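Iota-carbonic anhydrase (Nostoc sp. PCC 7120 = FACHB-418, PDB 7C5W) catalyses the hydration of carbon dioxide to bicarbonate without a metal cofactor, and forms a homotetramer built as a dimer of dimers. Local coordinates at residues I24-S27 with E28-A32; A39-A42 with I43-Y47. All coordinates share one frame; numbering follows the deposited sequence.

Interaction 1 of 2, residues I24-S27 with E28-A32; sequences ITES and EVLAA
Thr25 and Glu28 hold each other by two reciprocal hydrogen bonds, the capping box that starts helix 26-50. Thr25 is the N-cap. Its OG1 accepts from the backbone N of Glu28 at 3.2 Å, and the bond is nearly straight, 168° at the hydrogen. In return, OE1 of Glu28 accepts from Thr25 N at 2.9 Å. This donor meets the carboxylate on its anti side and lies 28° out of the carboxylate plane. The two side chains cross at about a right angle, with Glu28 CG 3.4 Å from Thr25 OG1. A chi1 of 71° swings Thr25 OG1 over the start of the helix, to the N-H of Glu28. The side chain of Glu28 is extended beyond CG and carries the carboxylate back to Thr25. Two N-H groups at the helix start thus gain side-chain acceptors.

On another side of the turn, Ile24 CG2 presses on Val29 CG2 at 3.3 Å, tight for two methyl groups. This apolar pair, one residue before the N-cap and four after it, has the spacing of a hydrophobic staple. The regular helix bonds begin with Val29 N to Thr25 O, 3.2 Å, and go on with Leu30 N to Glu26 O, 3.0 Å.

A second shell steadies the box. Glu28 OE2 forms a salt bridge with Lys159, so the carboxylate is held through both oxygens. Glu26 packs on Ile19 of a second subunit. The helix start lies against the sheet: Ile24 and Val29 touch Ala133 of strand 132-143, and Ile24 and Glu28 touch Leu165 of strand 165-173.

Interaction 2 of 2, residues A39-A42 with I43-Y47; sequences ALVA and ISTTY
Ile43 reaches back one turn of helix 26-50 to the carbonyl oxygen of Ala39, and the contact is a regular alpha-helical i to i+4 ladder. Ile43 N donates to Ala39 O at 2.9 Å, and Thr45 N to Val41 O, also at 2.9 Å and almost straight at 171°.

The close packing is of side chains against carbonyl oxygens. With chi1 at -64°, Ile43 CG1 is laid back along the helix, 3.2 Å from Ala39 O. Ser44 CB rests 3.4 Å from Leu40 O. Leu40, Ile43 and Ser44 are buried. Leu40 packs on Trp116 and lies about 7 Å, side chain to side chain, from Tyr97, which binds hydrogencarbonate. Ser44 OG is hydrogen-bonded to Trp116 N and Ala112 O. Thr46 packs on Ser54 and Leu58 of helix 52-66.

On the partly exposed side, the spacing between the side chains of Val41 and Thr45 is looser. Their nearest approach is Val41 CG1 to Thr45 CG2, 4.1 Å. Thr45 CG2 lies closer to the backbone, 3.0 Å from Val41 O.

Ala42 O takes two bonds from Thr46. The backbone one, Thr46 N to Ala42 O, is weak at 3.3 Å. The hydroxyl bond is shorter: Thr46 OG1 donates to Ala42 O at 2.9 Å, nearly along the C=O axis, with a C=O...OG1 angle of 170°.

Interactions 1 and 2 lie in series on one helix, 26-50. Interaction 1 comes first and covers its start; interaction 2 lies in its second half. Their centres are 22 Å apart, and their nearest atoms about 8 Å apart without touching. The helix runs along the mixed sheet, and the two contacts meet different strands. Residues 24-32 pack on strands 132-143, 148-159 and 165-173. Residues 39-47 pack on strand 116-128 and on helix 52-66. Only interaction 1 touches another subunit. Interaction 2 lies nearer the hydrogencarbonate-binding residues. The same helix thus has its start near a second subunit and its second half near the hydrogencarbonate-binding residues.

Interaction 1 of 2, residues I24-S27 with E28-A32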
ATOM      1  N   ILE A  24      -0.014  -5.555  -7.834  1.00 58.57           N
ATOM      2  CA  ILE A  24      -0.826  -6.514  -8.628  1.00 57.18           C
ATOM      3  C   ILE A  24      -1.248  -5.825  -9.930  1.00 56.96           C
ATOM      4  O   ILE A  24      -1.633  -4.637  -9.882  1.00 57.69           O
ATOM      5  CB  ILE A  24      -2.035  -6.996  -7.795  1.00 60.32           C
ATOM      6  CG1 ILE A  24      -1.590  -7.754  -6.542  1.00 55.02           C
ATOM      7  CG2 ILE A  24      -2.984  -7.825  -8.650  1.00 62.30           C
ATOM      8  CD1 ILE A  24      -2.692  -8.021  -5.540  1.00 52.34           C
ATOM      9  N   THR A  25      -1.192  -6.554 -11.044  1.00 57.24           N
ATOM     10  CA  THR A  25      -1.737  -6.145 -12.367  1.00 59.01           C
ATOM     11  C   THR A  25      -3.125  -6.759 -12.550  1.00 57.19           C
ATOM     12  O   THR A  25      -3.420  -7.767 -11.880  1.00 56.16           O
ATOM     13  CB  THR A  25      -0.853  -6.628 -13.524  1.00 62.95           C
ATOM     14  OG1 THR A  25      -1.038  -8.044 -13.596  1.00 61.72           O
ATOM     15  CG2 THR A  25       0.610  -6.281 -13.346  1.00 54.68           C
ATOM     16  N   GLU A  26      -3.911  -6.186 -13.456  1.00 58.03           N
ATOM     17  CA  GLU A  26      -5.251  -6.682 -13.848  1.00 61.04           C
ATOM     18  C   GLU A  26      -5.156  -8.166 -14.220  1.00 62.20           C
ATOM     19  O   GLU A  26      -6.018  -8.937 -13.766  1.00 62.15           O
ATOM     20  CB  GLU A  26      -5.801  -5.839 -14.997  1.00 56.48           C
ATOM     21  CG  GLU A  26      -7.206  -6.232 -15.410  1.00 64.37           C
ATOM     22  CD  GLU A  26      -7.867  -5.252 -16.361  1.00 81.06           C
ATOM     23  OE1 GLU A  26      -9.121  -5.271 -16.445  1.00 83.75           O
ATOM     24  OE2 GLU A  26      -7.123  -4.463 -17.003  1.00 78.48           O
ATOM     25  N   SER A  27      -4.154  -8.549 -15.015  1.00 55.57           N
ATOM     26  CA  SER A  27      -4.022  -9.913 -15.589  1.00 62.10           C
ATOM     27  C   SER A  27      -3.751 -10.929 -14.465  1.00 59.23           C
ATOM     28  O   SER A  27      -4.311 -12.037 -14.531  1.00 60.99           O
ATOM     29  CB  SER A  27      -2.972  -9.961 -16.679  1.00 63.46           C
ATOM     30  OG  SER A  27      -1.666  -9.959 -16.126  1.00 62.23           O
ATOM     31  N   GLU A  28      -2.931 -10.568 -13.477  1.00 58.09           N
ATOM     32  CA  GLU A  28      -2.697 -11.365 -12.245  1.00 53.18           C
ATOM     33  C   GLU A  28      -4.019 -11.610 -11.498  1.00 58.69           C
ATOM     34  O   GLU A  28      -4.207 -12.725 -10.983  1.00 58.50           O
ATOM     35  CB  GLU A  28      -1.713 -10.644 -11.323  1.00 58.40           C
ATOM     36  CG  GLU A  28      -0.257 -10.798 -11.728  1.00 57.30           C
ATOM     37  CD  GLU A  28       0.708  -9.995 -10.867  1.00 58.98           C
ATOM     38  OE1 GLU A  28       0.298  -8.946 -10.336  1.00 67.68           O
ATOM     39  OE2 GLU A  28       1.865 -10.414 -10.723  1.00 60.98           O
ATOM     40  N   VAL A  29      -4.897 -10.608 -11.418  1.00 57.54           N
ATOM     41  CA  VAL A  29      -6.198 -10.723 -10.699  1.00 59.68           C
ATOM     42  C   VAL A  29      -7.086 -11.713 -11.459  1.00 60.79           C
ATOM     43  O   VAL A  29      -7.660 -12.611 -10.814  1.00 55.84           O
ATOM     44  CB  VAL A  29      -6.902  -9.364 -10.539  1.00 59.77           C
ATOM     45  CG1 VAL A  29      -8.305  -9.529  -9.977  1.00 58.24           C
ATOM     46  CG2 VAL A  29      -6.096  -8.409  -9.679  1.00 58.67           C
ATOM     47  N   LEU A  30      -7.211 -11.546 -12.777  1.00 62.63           N
ATOM     48  CA  LEU A  30      -8.082 -12.404 -13.621  1.00 62.37           C
ATOM     49  C   LEU A  30      -7.568 -13.846 -13.536  1.00 60.73           C
ATOM     50  O   LEU A  30      -8.392 -14.766 -13.373  1.00 58.53           O
ATOM     51  CB  LEU A  30      -8.101 -11.878 -15.058  1.00 59.68           C
ATOM     52  CG  LEU A  30      -8.704 -10.482 -15.228  1.00 65.38           C
ATOM     53  CD1 LEU A  30      -8.811 -10.111 -16.707  1.00 68.10           C
ATOM     54  CD2 LEU A  30     -10.068 -10.380 -14.556  1.00 58.43           C
ATOM     55  N   ALA A  31      -6.250 -14.024 -13.591  1.00 56.68           N
ATOM     56  CA  ALA A  31      -5.583 -15.339 -13.470  1.00 60.02           C
ATOM     57  C   ALA A  31      -5.951 -15.988 -12.126  1.00 59.61           C
ATOM     58  O   ALA A  31      -6.408 -17.141 -12.152  1.00 63.11           O
ATOM     59  CB  ALA A  31      -4.089 -15.192 -13.628  1.00 50.89           C
ATOM     60  N   ALA A  32      -5.779 -15.277 -11.006  1.00 54.12           N
ATOM     61  CA  ALA A  32      -6.079 -15.783  -9.646  1.00 58.44           C
ATOM     62  C   ALA A  32      -7.573 -16.138  -9.520  1.00 60.61           C
ATOM     63  O   ALA A  32      -7.870 -17.172  -8.907  1.00 61.43           O
ATOM     64  CB  ALA A  32      -5.639 -14.786  -8.604  1.00 53.23           C
TER

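Interaction 2 of 2, residues A39-A42 with I43-Y47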
ATOM      1  N   ALA A  39      -9.661 -24.812  -9.296  1.00 61.79           N
ATOM      2  CA  ALA A  39      -9.368 -25.563  -8.060  1.00 62.75           C
ATOM      3  C   ALA A  39     -10.669 -26.185  -7.548  1.00 65.43           C
ATOM      4  O   ALA A  39     -10.647 -27.374  -7.185  1.00 65.68           O
ATOM      5  CB  ALA A  39      -8.713 -24.663  -7.039  1.00 58.79           C
ATOM      6  N   LEU A  40     -11.761 -25.421  -7.532  1.00 65.79           N
ATOM      7  CA  LEU A  40     -13.085 -25.908  -7.060  1.00 65.92           C
ATOM      8  C   LEU A  40     -13.479 -27.112  -7.916  1.00 68.53           C
ATOM      9  O   LEU A  40     -13.880 -28.143  -7.353  1.00 70.69           O
ATOM     10  CB  LEU A  40     -14.132 -24.798  -7.175  1.00 68.10           C
ATOM     11  CG  LEU A  40     -15.552 -25.201  -6.770  1.00 71.41           C
ATOM     12  CD1 LEU A  40     -15.675 -25.346  -5.261  1.00 64.34           C
ATOM     13  CD2 LEU A  40     -16.573 -24.203  -7.285  1.00 66.80           C
ATOM     14  N   VAL A  41     -13.341 -26.962  -9.234  1.00 68.99           N
ATOM     15  CA  VAL A  41     -13.675 -27.999 -10.252  1.00 69.28           C
ATOM     16  C   VAL A  41     -12.746 -29.206 -10.066  1.00 67.77           C
ATOM     17  O   VAL A  41     -13.250 -30.333 -10.132  1.00 72.17           O
ATOM     18  CB  VAL A  41     -13.596 -27.414 -11.675  1.00 67.83           C
ATOM     19  CG1 VAL A  41     -13.579 -28.498 -12.743  1.00 69.58           C
ATOM     20  CG2 VAL A  41     -14.725 -26.427 -11.923  1.00 68.53           C
ATOM     21  N   ALA A  42     -11.452 -28.983  -9.824  1.00 66.25           N
ATOM     22  CA  ALA A  42     -10.437 -30.047  -9.637  1.00 68.63           C
ATOM     23  C   ALA A  42     -10.725 -30.849  -8.358  1.00 73.72           C
ATOM     24  O   ALA A  42     -10.436 -32.063  -8.349  1.00 73.30           O
ATOM     25  CB  ALA A  42      -9.056 -29.448  -9.606  1.00 59.49           C
ATOM     26  N   ILE A  43     -11.255 -30.205  -7.310  1.00 71.00           N
ATOM     27  CA  ILE A  43     -11.656 -30.885  -6.043  1.00 70.92           C
ATOM     28  C   ILE A  43     -12.932 -31.690  -6.307  1.00 72.35           C
ATOM     29  O   ILE A  43     -13.053 -32.814  -5.795  1.00 74.30           O
ATOM     30  CB  ILE A  43     -11.864 -29.877  -4.896  1.00 72.52           C
ATOM     31  CG1 ILE A  43     -10.570 -29.149  -4.523  1.00 67.52           C
ATOM     32  CG2 ILE A  43     -12.480 -30.568  -3.690  1.00 66.85           C
ATOM     33  CD1 ILE A  43     -10.795 -27.832  -3.810  1.00 64.53           C
ATOM     34  N   SER A  44     -13.857 -31.112  -7.072  1.00 71.65           N
ATOM     35  CA  SER A  44     -15.207 -31.669  -7.331  1.00 73.41           C
ATOM     36  C   SER A  44     -15.071 -32.951  -8.157  1.00 74.25           C
ATOM     37  O   SER A  44     -15.650 -33.970  -7.744  1.00 80.64           O
ATOM     38  CB  SER A  44     -16.083 -30.648  -8.003  1.00 72.83           C
ATOM     39  OG  SER A  44     -17.440 -30.820  -7.636  1.00 70.40           O
ATOM     40  N   THR A  45     -14.320 -32.913  -9.262  1.00 73.30           N
ATOM     41  CA  THR A  45     -14.105 -34.083 -10.159  1.00 78.76           C
ATOM     42  C   THR A  45     -13.352 -35.166  -9.377  1.00 75.45           C
ATOM     43  O   THR A  45     -13.769 -36.334  -9.465  1.00 79.49           O
ATOM     44  CB  THR A  45     -13.391 -33.726 -11.474  1.00 78.11           C
ATOM     45  OG1 THR A  45     -11.996 -33.549 -11.223  1.00 82.78           O
ATOM     46  CG2 THR A  45     -13.955 -32.493 -12.144  1.00 66.16           C
ATOM     47  N   THR A  46     -12.317 -34.787  -8.620  1.00 71.34           N
ATOM     48  CA  THR A  46     -11.452 -35.724  -7.848  1.00 75.38           C
ATOM     49  C   THR A  46     -12.294 -36.517  -6.831  1.00 77.30           C
ATOM     50  O   THR A  46     -11.901 -37.650  -6.510  1.00 76.89           O
ATOM     51  CB  THR A  46     -10.286 -34.988  -7.174  1.00 72.44           C
ATOM     52  OG1 THR A  46      -9.330 -34.687  -8.188  1.00 78.03           O
ATOM     53  CG2 THR A  46      -9.609 -35.791  -6.084  1.00 70.95           C
ATOM     54  N   TYR A  47     -13.399 -35.958  -6.333  1.00 75.25           N
ATOM     55  CA  TYR A  47     -14.327 -36.662  -5.406  1.00 77.46           C
ATOM     56  C   TYR A  47     -15.244 -37.603  -6.205  1.00 76.24           C
ATOM     57  O   TYR A  47     -15.336 -38.794  -5.855  1.00 78.79           O
ATOM     58  CB  TYR A  47     -15.149 -35.683  -4.566  1.00 76.05           C
ATOM     59  CG  TYR A  47     -16.223 -36.346  -3.735  1.00 77.01           C
ATOM     60  CD1 TYR A  47     -15.900 -37.071  -2.602  1.00 76.54           C
ATOM     61  CD2 TYR A  47     -17.563 -36.250  -4.080  1.00 75.72           C
ATOM     62  CE1 TYR A  47     -16.876 -37.684  -1.830  1.00 80.18           C
ATOM     63  CE2 TYR A  47     -18.551 -36.855  -3.321  1.00 77.94           C
ATOM     64  CZ  TYR A  47     -18.209 -37.582  -2.192  1.00 82.58           C
ATOM     65  OH  TYR A  47     -19.178 -38.191  -1.442  1.00 74.50           O
TER